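Local coordinates for oxalate biosynthetic component 1 (Burkholderia thailandensis, PDB 5IKY), which probably makes oxalate as a bifunctional enzyme, joining a lyase activity to a serine hydrolase activity in quorum sensing-dependent oxalogenesis, at residues V611-L614 with D615-D619; L634-A637 with R638-L641; E732-R736 with S737-R741. All coordinates share one frame; numbering follows the deposited sequence.

Contact 1 of 3, residues V611-L614 with D615-D619; sequences VEEL and DRYED
Tyr617 lays one edge of its ring against the backbone of Glu613: Glu613 O lies near the ring plane, 3.1 Å from Tyr617 CD1, so the oxygen sits at the C-H edge of the ring, beside CD1 and CE1. Glu613 CG passes Tyr617 CE1 at 3.9 Å, and Leu614 CD2 touches Tyr617 CD1 at 4.2 Å. With its CG on the far side from its carbonyl carbon (chi1 -70°), the tyrosine swings its ring back over the turn, where a broad aromatic can fill space beside Pro631 and Asn635 of helix 629-641. The Glu613 chain is bent, and its carboxylate end lies near Arg616 in a salt bridge whose modelled geometry is doubtful. Arg616 also pairs with Glu639, while the short, acidic side chain of Asp615 is held by Arg734. Three successive backbone bonds hold the chain: Asp615 N to Glu612 O (3.2 Å), Arg616 N to Glu613 O (3.2 Å) and Tyr617 N to Leu614 O (3.0 Å). This i to i+3 pattern is that of a short 3-10 turn, here in the loop of the cap domain between helices 592-602 and 629-641.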
ATOM      1  N   VAL A 611      -8.142  10.802  23.753  1.00 89.93           N
ATOM      2  CA  VAL A 611      -8.416  12.152  24.229  1.00 90.88           C
ATOM      3  C   VAL A 611      -8.646  12.129  25.735  1.00 88.59           C
ATOM      4  O   VAL A 611      -8.218  13.030  26.458  1.00 90.37           O
ATOM      5  CB  VAL A 611      -9.645  12.771  23.533  1.00 73.16           C
ATOM      6  N   GLU A 612      -9.316  11.077  26.196  1.00 85.75           N
ATOM      7  CA  GLU A 612      -9.668  10.933  27.603  1.00 82.49           C
ATOM      8  C   GLU A 612      -8.595  10.187  28.391  1.00 84.58           C
ATOM      9  O   GLU A 612      -8.862   9.669  29.475  1.00 91.29           O
ATOM     10  CB  GLU A 612     -11.008  10.206  27.741  1.00 72.13           C
ATOM     11  CG  GLU A 612     -12.160  10.872  27.006  1.00 88.81           C
ATOM     12  CD  GLU A 612     -13.428  10.039  27.036  1.00116.61           C
ATOM     13  OE1 GLU A 612     -14.505  10.578  26.700  1.00125.07           O
ATOM     14  OE2 GLU A 612     -13.349   8.843  27.392  1.00116.37           O
ATOM     15  N   GLU A 613      -7.383  10.137  27.845  1.00 84.29           N
ATOM     16  CA  GLU A 613      -6.271   9.460  28.505  1.00 89.60           C
ATOM     17  C   GLU A 613      -5.873  10.183  29.792  1.00 94.85           C
ATOM     18  O   GLU A 613      -5.299   9.582  30.703  1.00 83.65           O
ATOM     19  CB  GLU A 613      -5.071   9.355  27.556  1.00 98.89           C
ATOM     20  CG  GLU A 613      -3.864   8.597  28.105  1.00117.09           C
ATOM     21  CD  GLU A 613      -4.129   7.115  28.336  1.00129.20           C
ATOM     22  OE1 GLU A 613      -5.153   6.593  27.842  1.00125.85           O
ATOM     23  OE2 GLU A 613      -3.304   6.470  29.017  1.00130.41           O
ATOM     24  N   LEU A 614      -6.196  11.472  29.869  1.00 89.70           N
ATOM     25  CA  LEU A 614      -5.875  12.282  31.041  1.00 93.11           C
ATOM     26  C   LEU A 614      -6.667  11.862  32.278  1.00 88.50           C
ATOM     27  O   LEU A 614      -6.336  12.260  33.394  1.00 91.47           O
ATOM     28  CB  LEU A 614      -6.124  13.763  30.747  1.00 99.81           C
ATOM     29  CG  LEU A 614      -5.094  14.461  29.858  1.00 97.21           C
ATOM     30  CD1 LEU A 614      -5.552  15.866  29.508  1.00 92.90           C
ATOM     31  CD2 LEU A 614      -3.735  14.494  30.541  1.00 86.70           C
ATOM     32  N   ASP A 615      -7.709  11.061  32.076  1.00 84.45           N
ATOM     33  CA  ASP A 615      -8.523  10.566  33.183  1.00 81.97           C
ATOM     34  C   ASP A 615      -7.710   9.675  34.121  1.00 79.75           C
ATOM     35  O   ASP A 615      -8.054   9.516  35.292  1.00 90.99           O
ATOM     36  CB  ASP A 615      -9.738   9.797  32.655  1.00 83.22           C
ATOM     37  CG  ASP A 615     -10.728  10.692  31.931  1.00105.64           C
ATOM     38  OD1 ASP A 615     -10.363  11.839  31.596  1.00122.23           O
ATOM     39  OD2 ASP A 615     -11.872  10.246  31.694  1.00 95.57           O
ATOM     40  N   ARG A 616      -6.631   9.100  33.599  1.00 91.33           N
ATOM     41  CA  ARG A 616      -5.762   8.230  34.383  1.00101.21           C
ATOM     42  C   ARG A 616      -4.662   9.019  35.089  1.00 95.27           C
ATOM     43  O   ARG A 616      -3.969   8.488  35.959  1.00106.51           O
ATOM     44  CB  ARG A 616      -5.139   7.152  33.490  1.00 88.94           C
ATOM     45  CG  ARG A 616      -6.136   6.142  32.942  1.00 98.42           C
ATOM     46  CD  ARG A 616      -5.493   5.234  31.905  1.00 93.87           C
ATOM     47  NE  ARG A 616      -4.350   4.502  32.444  1.00 85.25           N
ATOM     48  CZ  ARG A 616      -3.202   4.332  31.797  1.00 79.82           C
ATOM     49  NH1 ARG A 616      -3.041   4.845  30.585  1.00 75.12           N
ATOM     50  NH2 ARG A 616      -2.213   3.651  32.362  1.00 96.79           N
ATOM     51  N   TYR A 617      -4.506  10.284  34.713  1.00 79.97           N
ATOM     52  CA  TYR A 617      -3.464  11.131  35.286  1.00 88.14           C
ATOM     53  C   TYR A 617      -3.961  11.882  36.518  1.00 89.54           C
ATOM     54  O   TYR A 617      -5.040  12.474  36.506  1.00 99.77           O
ATOM     55  CB  TYR A 617      -2.940  12.117  34.238  1.00 72.39           C
ATOM     56  CG  TYR A 617      -2.126  11.460  33.143  1.00 82.88           C
ATOM     57  CD1 TYR A 617      -2.743  10.745  32.124  1.00 89.02           C
ATOM     58  CD2 TYR A 617      -0.741  11.555  33.128  1.00 77.96           C
ATOM     59  CE1 TYR A 617      -2.003  10.139  31.122  1.00 74.91           C
ATOM     60  CE2 TYR A 617       0.007  10.955  32.128  1.00 83.05           C
ATOM     61  CZ  TYR A 617      -0.629  10.248  31.129  1.00 85.84           C
ATOM     62  OH  TYR A 617       0.111   9.648  30.133  1.00 92.49           O
ATOM     63  N   GLU A 618      -3.163  11.849  37.580  1.00 84.85           N
ATOM     64  CA  GLU A 618      -3.529  12.472  38.848  1.00 90.67           C
ATOM     65  C   GLU A 618      -3.585  13.993  38.736  1.00101.04           C
ATOM     66  O   GLU A 618      -4.568  14.621  39.129  1.00100.37           O
ATOM     67  CB  GLU A 618      -2.535  12.067  39.939  1.00 91.34           C
ATOM     68  CG  GLU A 618      -2.891  12.565  41.330  1.00108.73           C
ATOM     69  CD  GLU A 618      -3.681  11.547  42.130  1.00129.08           C
ATOM     70  OE1 GLU A 618      -3.101  10.938  43.054  1.00138.01           O
ATOM     71  OE2 GLU A 618      -4.879  11.353  41.835  1.00133.75           O
ATOM     72  N   ASP A 619      -2.521  14.579  38.196  1.00 99.07           N
ATOM     73  CA  ASP A 619      -2.425  16.028  38.062  1.00103.46           C
ATOM     74  C   ASP A 619      -2.825  16.482  36.661  1.00116.73           C
ATOM     75  O   ASP A 619      -2.047  17.137  35.967  1.00123.55           O
ATOM     76  CB  ASP A 619      -1.004  16.498  38.379  1.00 99.86           C
ATOM     77  CG  ASP A 619      -0.518  16.017  39.734  1.00107.53           C
ATOM     78  OD1 ASP A 619      -1.364  15.726  40.608  1.00109.64           O
ATOM     79  OD2 ASP A 619       0.714  15.925  39.926  1.00104.68           O
TER

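Contact 2 of 3, residues L634-A637 with R638-L641; sequences LNFA and RELL
Leu634 O accepts the amide of Arg638 at 3.0 Å from N to O, and Arg638 CG passes close to the same oxygen. The leucine side chain itself turns to Leu592 of helix 592-602, where a branched hydrocarbon suits the apolar surroundings.

Asn635 follows on another flank. The Asn635 and Arg638 side chains run alongside one another in the same direction, but their flat ends are turned almost at right angles, and Asn635 OD1 meets Arg638 NH1 at 2.9 Å in a weak, bent bond (127° at the hydrogen). Other partners hold both groups more firmly: ND2 of Asn635 gives to Pro631 O and Tyr672 O, its OD1 accepts from Val674 N, and Arg638 forms a salt bridge with Asp652, and its NH1 also gives to Val674 O. A side-chain amide, donor and acceptor in one, serves these buried backbone groups well. The bend of Arg638 at chi3 (58°) turns its guanidinium back toward the asparagine.

These residues belong to the last turns of an alpha-helix in the cap domain, with i to i+4 bonds giving way to mixed spacing near the C-terminal end.

The Phe636 ring, its CG trans to the backbone N, meets Leu640, one turn on. Leu640 CD1 sits over one face, 4.2 Å from the ring centroid and 17° off the normal, a CH-pi contact, while Leu640 CD2 approaches Phe636 CE2 at 3.7 Å. Leu575 of helix 562-579 touches both side chains, and Val596 of helix 592-602 meets the ring.

Ala637 brings only a methyl, small enough to fit against Val596 and Tyr651. Its carbonyl oxygen takes two amides, Leu640 N at 3.2 Å and Leu641 N at 3.0 Å.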
ATOM      1  N   LEU A 634       5.769   6.754  27.625  1.00 93.37           N
ATOM      2  CA  LEU A 634       6.575   6.548  28.821  1.00 92.05           C
ATOM      3  C   LEU A 634       5.827   5.722  29.859  1.00 92.64           C
ATOM      4  O   LEU A 634       6.339   4.715  30.350  1.00 94.43           O
ATOM      5  CB  LEU A 634       6.997   7.888  29.425  1.00 97.44           C
ATOM      6  CG  LEU A 634       7.970   8.717  28.588  1.00 86.17           C
ATOM      7  CD1 LEU A 634       8.462   9.926  29.374  1.00 77.69           C
ATOM      8  CD2 LEU A 634       9.133   7.856  28.126  1.00 73.16           C
ATOM      9  N   ASN A 635       4.614   6.153  30.190  1.00 89.38           N
ATOM     10  CA  ASN A 635       3.787   5.438  31.152  1.00 94.56           C
ATOM     11  C   ASN A 635       3.421   4.045  30.652  1.00 90.95           C
ATOM     12  O   ASN A 635       3.277   3.114  31.442  1.00 90.19           O
ATOM     13  CB  ASN A 635       2.520   6.232  31.465  1.00 89.96           C
ATOM     14  CG  ASN A 635       2.808   7.499  32.243  1.00 90.22           C
ATOM     15  OD1 ASN A 635       3.062   7.457  33.448  1.00 91.90           O
ATOM     16  ND2 ASN A 635       2.764   8.637  31.560  1.00 84.98           N
ATOM     17  N   PHE A 636       3.273   3.915  29.337  1.00 82.45           N
ATOM     18  CA  PHE A 636       3.013   2.622  28.717  1.00 79.19           C
ATOM     19  C   PHE A 636       4.139   1.649  29.039  1.00 80.37           C
ATOM     20  O   PHE A 636       3.895   0.496  29.392  1.00 84.41           O
ATOM     21  CB  PHE A 636       2.859   2.770  27.203  1.00 75.82           C
ATOM     22  CG  PHE A 636       2.660   1.467  26.481  1.00 81.68           C
ATOM     23  CD1 PHE A 636       1.401   0.901  26.380  1.00 84.03           C
ATOM     24  CD2 PHE A 636       3.732   0.812  25.895  1.00 90.10           C
ATOM     25  CE1 PHE A 636       1.213  -0.294  25.715  1.00 84.40           C
ATOM     26  CE2 PHE A 636       3.551  -0.385  25.227  1.00 88.66           C
ATOM     27  CZ  PHE A 636       2.290  -0.938  25.137  1.00 87.23           C
ATOM     28  N   ALA A 637       5.370   2.131  28.912  1.00 85.27           N
ATOM     29  CA  ALA A 637       6.545   1.333  29.234  1.00 88.82           C
ATOM     30  C   ALA A 637       6.545   0.961  30.712  1.00 81.28           C
ATOM     31  O   ALA A 637       6.799  -0.187  31.069  1.00 86.77           O
ATOM     32  CB  ALA A 637       7.813   2.086  28.873  1.00 94.82           C
ATOM     33  N   ARG A 638       6.254   1.941  31.563  1.00 83.33           N
ATOM     34  CA  ARG A 638       6.136   1.704  32.997  1.00 77.74           C
ATOM     35  C   ARG A 638       5.030   0.695  33.283  1.00 84.13           C
ATOM     36  O   ARG A 638       5.154  -0.151  34.167  1.00 86.65           O
ATOM     37  CB  ARG A 638       5.847   3.012  33.739  1.00 75.27           C
ATOM     38  CG  ARG A 638       6.862   4.115  33.490  1.00 88.36           C
ATOM     39  CD  ARG A 638       6.446   5.410  34.178  1.00 87.02           C
ATOM     40  NE  ARG A 638       6.279   5.242  35.620  1.00 83.03           N
ATOM     41  CZ  ARG A 638       5.127   5.398  36.266  1.00 87.07           C
ATOM     42  NH1 ARG A 638       4.028   5.731  35.601  1.00 89.02           N
ATOM     43  NH2 ARG A 638       5.072   5.225  37.581  1.00 76.84           N
ATOM     44  N   GLU A 639       3.951   0.793  32.516  1.00 88.31           N
ATOM     45  CA  GLU A 639       2.778  -0.050  32.708  1.00 94.96           C
ATOM     46  C   GLU A 639       3.076  -1.511  32.375  1.00100.44           C
ATOM     47  O   GLU A 639       2.418  -2.418  32.883  1.00105.05           O
ATOM     48  CB  GLU A 639       1.624   0.466  31.848  1.00 98.52           C
ATOM     49  CG  GLU A 639       0.248   0.001  32.277  1.00102.40           C
ATOM     50  CD  GLU A 639      -0.856   0.675  31.484  1.00114.90           C
ATOM     51  OE1 GLU A 639      -0.619   1.020  30.305  1.00118.43           O
ATOM     52  OE2 GLU A 639      -1.954   0.871  32.042  1.00117.34           O
ATOM     53  N   LEU A 640       4.074  -1.729  31.526  1.00 91.21           N
ATOM     54  CA  LEU A 640       4.423  -3.073  31.078  1.00 85.10           C
ATOM     55  C   LEU A 640       5.546  -3.702  31.899  1.00 77.76           C
ATOM     56  O   LEU A 640       5.580  -4.918  32.084  1.00 78.63           O
ATOM     57  CB  LEU A 640       4.824  -3.049  29.600  1.00 77.94           C
ATOM     58  CG  LEU A 640       3.769  -3.506  28.589  1.00 76.92           C
ATOM     59  CD1 LEU A 640       2.490  -2.689  28.723  1.00 78.69           C
ATOM     60  CD2 LEU A 640       4.318  -3.424  27.172  1.00 71.66           C
ATOM     61  N   LEU A 641       6.461  -2.873  32.391  1.00 81.77           N
ATOM     62  CA  LEU A 641       7.647  -3.376  33.075  1.00 85.76           C
ATOM     63  C   LEU A 641       7.418  -3.613  34.566  1.00 93.08           C
ATOM     64  O   LEU A 641       7.937  -4.575  35.132  1.00 96.36           O
ATOM     65  CB  LEU A 641       8.818  -2.413  32.872  1.00 87.53           C
ATOM     66  CG  LEU A 641       9.242  -2.189  31.418  1.00 81.09           C
ATOM     67  CD1 LEU A 641      10.567  -1.450  31.345  1.00 81.10           C
ATOM     68  CD2 LEU A 641       9.318  -3.507  30.667  1.00 79.25           C
TER

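Contact 3 of 3, residues E732-R736 with S737-R741; sequences ELRDR and SNASR
Arg734 sets its guanidinium against residues 739-740: Ala739 CB rests over the centre of one face, 3.7 Å from Arg734 CZ, and Ser740 O lies at the edge, in plane. Arg734 NH2 gives that oxygen a nearly straight bond of 2.9 Å (164° at the hydrogen), to which NH1 adds a weak, longer one. Because the chain is extended from CG to NE, with CG opposite the backbone N (chi1 -165°), the flat group can reach a residue six positions along. NE forms a salt bridge with Asp615 OD2. A planar, multiply donating cation suits this place: its edge serves a carboxylate and a backbone carbonyl while its face takes the methyl of Ala739, a side chain small enough to rest against it.

The carbonyl of Arg734 is also in use. Its oxygen accepts Ser737 OG at 2.8 Å and Ser737 N at 3.2 Å, both from the same face of the carbonyl plane. The hydrogen bond from Ser737 N closes a type I beta turn from Arg734 to Ser737. The serine hydroxyl gets there because chi1 of 68° sets OG between its own backbone N and carbonyl carbon, and a short hydroxyl can both give and receive: Ala739 N donates weakly to it at 3.4 Å from N to OG.

Elsewhere, Gln678 NE2 satisfies the carbonyl of Leu733, and Asn738 bonds through its ND2 to Glu618 O and through its backbone oxygen to His620.

The whole turn lies where helix 715-734 runs out and the chain heads for strand 747-752, an edge-proximal member of the mixed sheet of the alpha/beta-hydrolase part, with the loop following helix 592-602 packed alongside.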
ATOM      1  N   GLU A 732     -14.428   1.342  35.696  1.00 77.59           N
ATOM      2  CA  GLU A 732     -14.006   0.943  37.031  1.00 83.53           C
ATOM      3  C   GLU A 732     -12.685   1.619  37.393  1.00100.50           C
ATOM      4  O   GLU A 732     -12.468   2.017  38.540  1.00 96.27           O
ATOM      5  CB  GLU A 732     -13.881  -0.579  37.122  1.00 67.16           C
ATOM      6  CG  GLU A 732     -12.750  -1.077  38.007  1.00 97.30           C
ATOM      7  CD  GLU A 732     -12.696  -2.592  38.080  1.00121.81           C
ATOM      8  OE1 GLU A 732     -12.996  -3.246  37.057  1.00119.14           O
ATOM      9  OE2 GLU A 732     -12.363  -3.127  39.161  1.00133.05           O
ATOM     10  N   LEU A 733     -11.822   1.779  36.396  1.00 77.60           N
ATOM     11  CA  LEU A 733     -10.536   2.437  36.592  1.00 79.91           C
ATOM     12  C   LEU A 733     -10.706   3.948  36.744  1.00 93.82           C
ATOM     13  O   LEU A 733      -9.858   4.621  37.332  1.00105.48           O
ATOM     14  CB  LEU A 733      -9.598   2.126  35.423  1.00 86.16           C
ATOM     15  CG  LEU A 733      -8.114   1.962  35.745  1.00 91.50           C
ATOM     16  CD1 LEU A 733      -7.910   0.850  36.765  1.00 95.02           C
ATOM     17  CD2 LEU A 733      -7.326   1.675  34.478  1.00 90.65           C
ATOM     18  N   ARG A 734     -11.806   4.474  36.212  1.00 78.06           N
ATOM     19  CA  ARG A 734     -12.074   5.907  36.260  1.00 79.40           C
ATOM     20  C   ARG A 734     -12.718   6.306  37.587  1.00 92.35           C
ATOM     21  O   ARG A 734     -12.559   7.434  38.056  1.00 83.90           O
ATOM     22  CB  ARG A 734     -12.976   6.323  35.094  1.00 65.04           C
ATOM     23  CG  ARG A 734     -13.011   7.824  34.845  1.00 76.86           C
ATOM     24  CD  ARG A 734     -14.034   8.194  33.780  1.00 75.64           C
ATOM     25  NE  ARG A 734     -13.863   9.572  33.324  1.00 84.41           N
ATOM     26  CZ  ARG A 734     -14.328  10.637  33.968  1.00 83.92           C
ATOM     27  NH1 ARG A 734     -14.996  10.490  35.104  1.00 76.74           N
ATOM     28  NH2 ARG A 734     -14.122  11.851  33.476  1.00 89.41           N
ATOM     29  N   ASP A 735     -13.442   5.367  38.187  1.00 92.06           N
ATOM     30  CA  ASP A 735     -14.141   5.614  39.443  1.00 95.55           C
ATOM     31  C   ASP A 735     -13.183   5.666  40.632  1.00 87.11           C
ATOM     32  O   ASP A 735     -13.558   6.099  41.720  1.00105.77           O
ATOM     33  CB  ASP A 735     -15.205   4.540  39.671  1.00103.96           C
ATOM     34  CG  ASP A 735     -16.313   4.589  38.638  1.00114.04           C
ATOM     35  OD1 ASP A 735     -16.177   5.348  37.654  1.00101.18           O
ATOM     36  OD2 ASP A 735     -17.319   3.868  38.805  1.00132.37           O
ATOM     37  N   ARG A 736     -11.947   5.222  40.419  1.00 95.55           N
ATOM     38  CA  ARG A 736     -10.934   5.250  41.469  1.00 86.94           C
ATOM     39  C   ARG A 736      -9.927   6.371  41.240  1.00 94.98           C
ATOM     40  O   ARG A 736      -8.879   6.414  41.883  1.00109.80           O
ATOM     41  CB  ARG A 736     -10.193   3.913  41.547  1.00102.41           C
ATOM     42  CG  ARG A 736     -11.082   2.691  41.676  1.00101.68           C
ATOM     43  CD  ARG A 736     -10.269   1.497  42.146  1.00 96.52           C
ATOM     44  NE  ARG A 736      -8.934   1.483  41.552  1.00 98.67           N
ATOM     45  CZ  ARG A 736      -8.586   0.746  40.503  1.00101.86           C
ATOM     46  NH1 ARG A 736      -9.474  -0.052  39.923  1.00 90.27           N
ATOM     47  NH2 ARG A 736      -7.347   0.800  40.035  1.00100.80           N
ATOM     48  N   SER A 737     -10.242   7.273  40.316  1.00 91.15           N
ATOM     49  CA  SER A 737      -9.333   8.365  39.991  1.00 94.12           C
ATOM     50  C   SER A 737      -9.938   9.719  40.337  1.00 84.68           C
ATOM     51  O   SER A 737     -11.123   9.818  40.658  1.00 87.14           O
ATOM     52  CB  SER A 737      -8.962   8.329  38.506  1.00 84.72           C
ATOM     53  OG  SER A 737     -10.079   8.647  37.693  1.00 78.30           O
ATOM     54  N   ASN A 738      -9.114  10.759  40.273  1.00 91.49           N
ATOM     55  CA  ASN A 738      -9.600  12.122  40.437  1.00121.87           C
ATOM     56  C   ASN A 738      -9.913  12.737  39.079  1.00120.01           C
ATOM     57  O   ASN A 738      -9.553  13.880  38.798  1.00138.28           O
ATOM     58  CB  ASN A 738      -8.584  12.977  41.198  1.00133.33           C
ATOM     59  CG  ASN A 738      -7.215  12.975  40.549  1.00133.52           C
ATOM     60  OD1 ASN A 738      -6.864  12.052  39.814  1.00129.61           O
ATOM     61  ND2 ASN A 738      -6.430  14.013  40.820  1.00125.14           N
ATOM     62  N   ALA A 739     -10.579  11.957  38.234  1.00101.83           N
ATOM     63  CA  ALA A 739     -11.013  12.430  36.929  1.00 91.04           C
ATOM     64  C   ALA A 739     -12.224  13.339  37.083  1.00100.77           C
ATOM     65  O   ALA A 739     -13.019  13.172  38.010  1.00 98.10           O
ATOM     66  CB  ALA A 739     -11.335  11.260  36.017  1.00 75.24           C
ATOM     67  N   SER A 740     -12.358  14.299  36.173  1.00103.74           N
ATOM     68  CA  SER A 740     -13.440  15.275  36.229  1.00 98.05           C
ATOM     69  C   SER A 740     -14.815  14.611  36.208  1.00 96.09           C
ATOM     70  O   SER A 740     -15.135  13.853  35.290  1.00100.72           O
ATOM     71  CB  SER A 740     -13.323  16.263  35.066  1.00 96.09           C
ATOM     72  OG  SER A 740     -11.993  16.733  34.931  1.00109.41           O
ATOM     73  N   ARG A 741     -15.615  14.889  37.233  1.00 87.55           N
ATOM     74  CA  ARG A 741     -16.987  14.404  37.289  1.00 97.04           C
ATOM     75  C   ARG A 741     -17.779  14.984  36.124  1.00 99.67           C
ATOM     76  O   ARG A 741     -17.609  16.150  35.770  1.00107.80           O
ATOM     77  CB  ARG A 741     -17.643  14.774  38.622  1.00 79.85           C
TER

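Contact 2 is buried inside the cap domain, whereas contact 1 lies at the surface and contact 3 is only partly buried. Their chemistry follows: a helix with one apolar face and one polar, charged flank in contact 2, against short turns held largely by backbone bonds and charged side chains in the other two. Contact 1 belongs to the loop leading into helix 629-641, which holds contact 2, and contact 3 ends helix 715-734. Salt bridges join contact 1 to both neighbours, with a probable hydrogen bond from Asn738 ND2 to Glu618 O on the side of contact 3. Contacts 2 and 3 do not touch, their nearest atoms being about 6 Å apart.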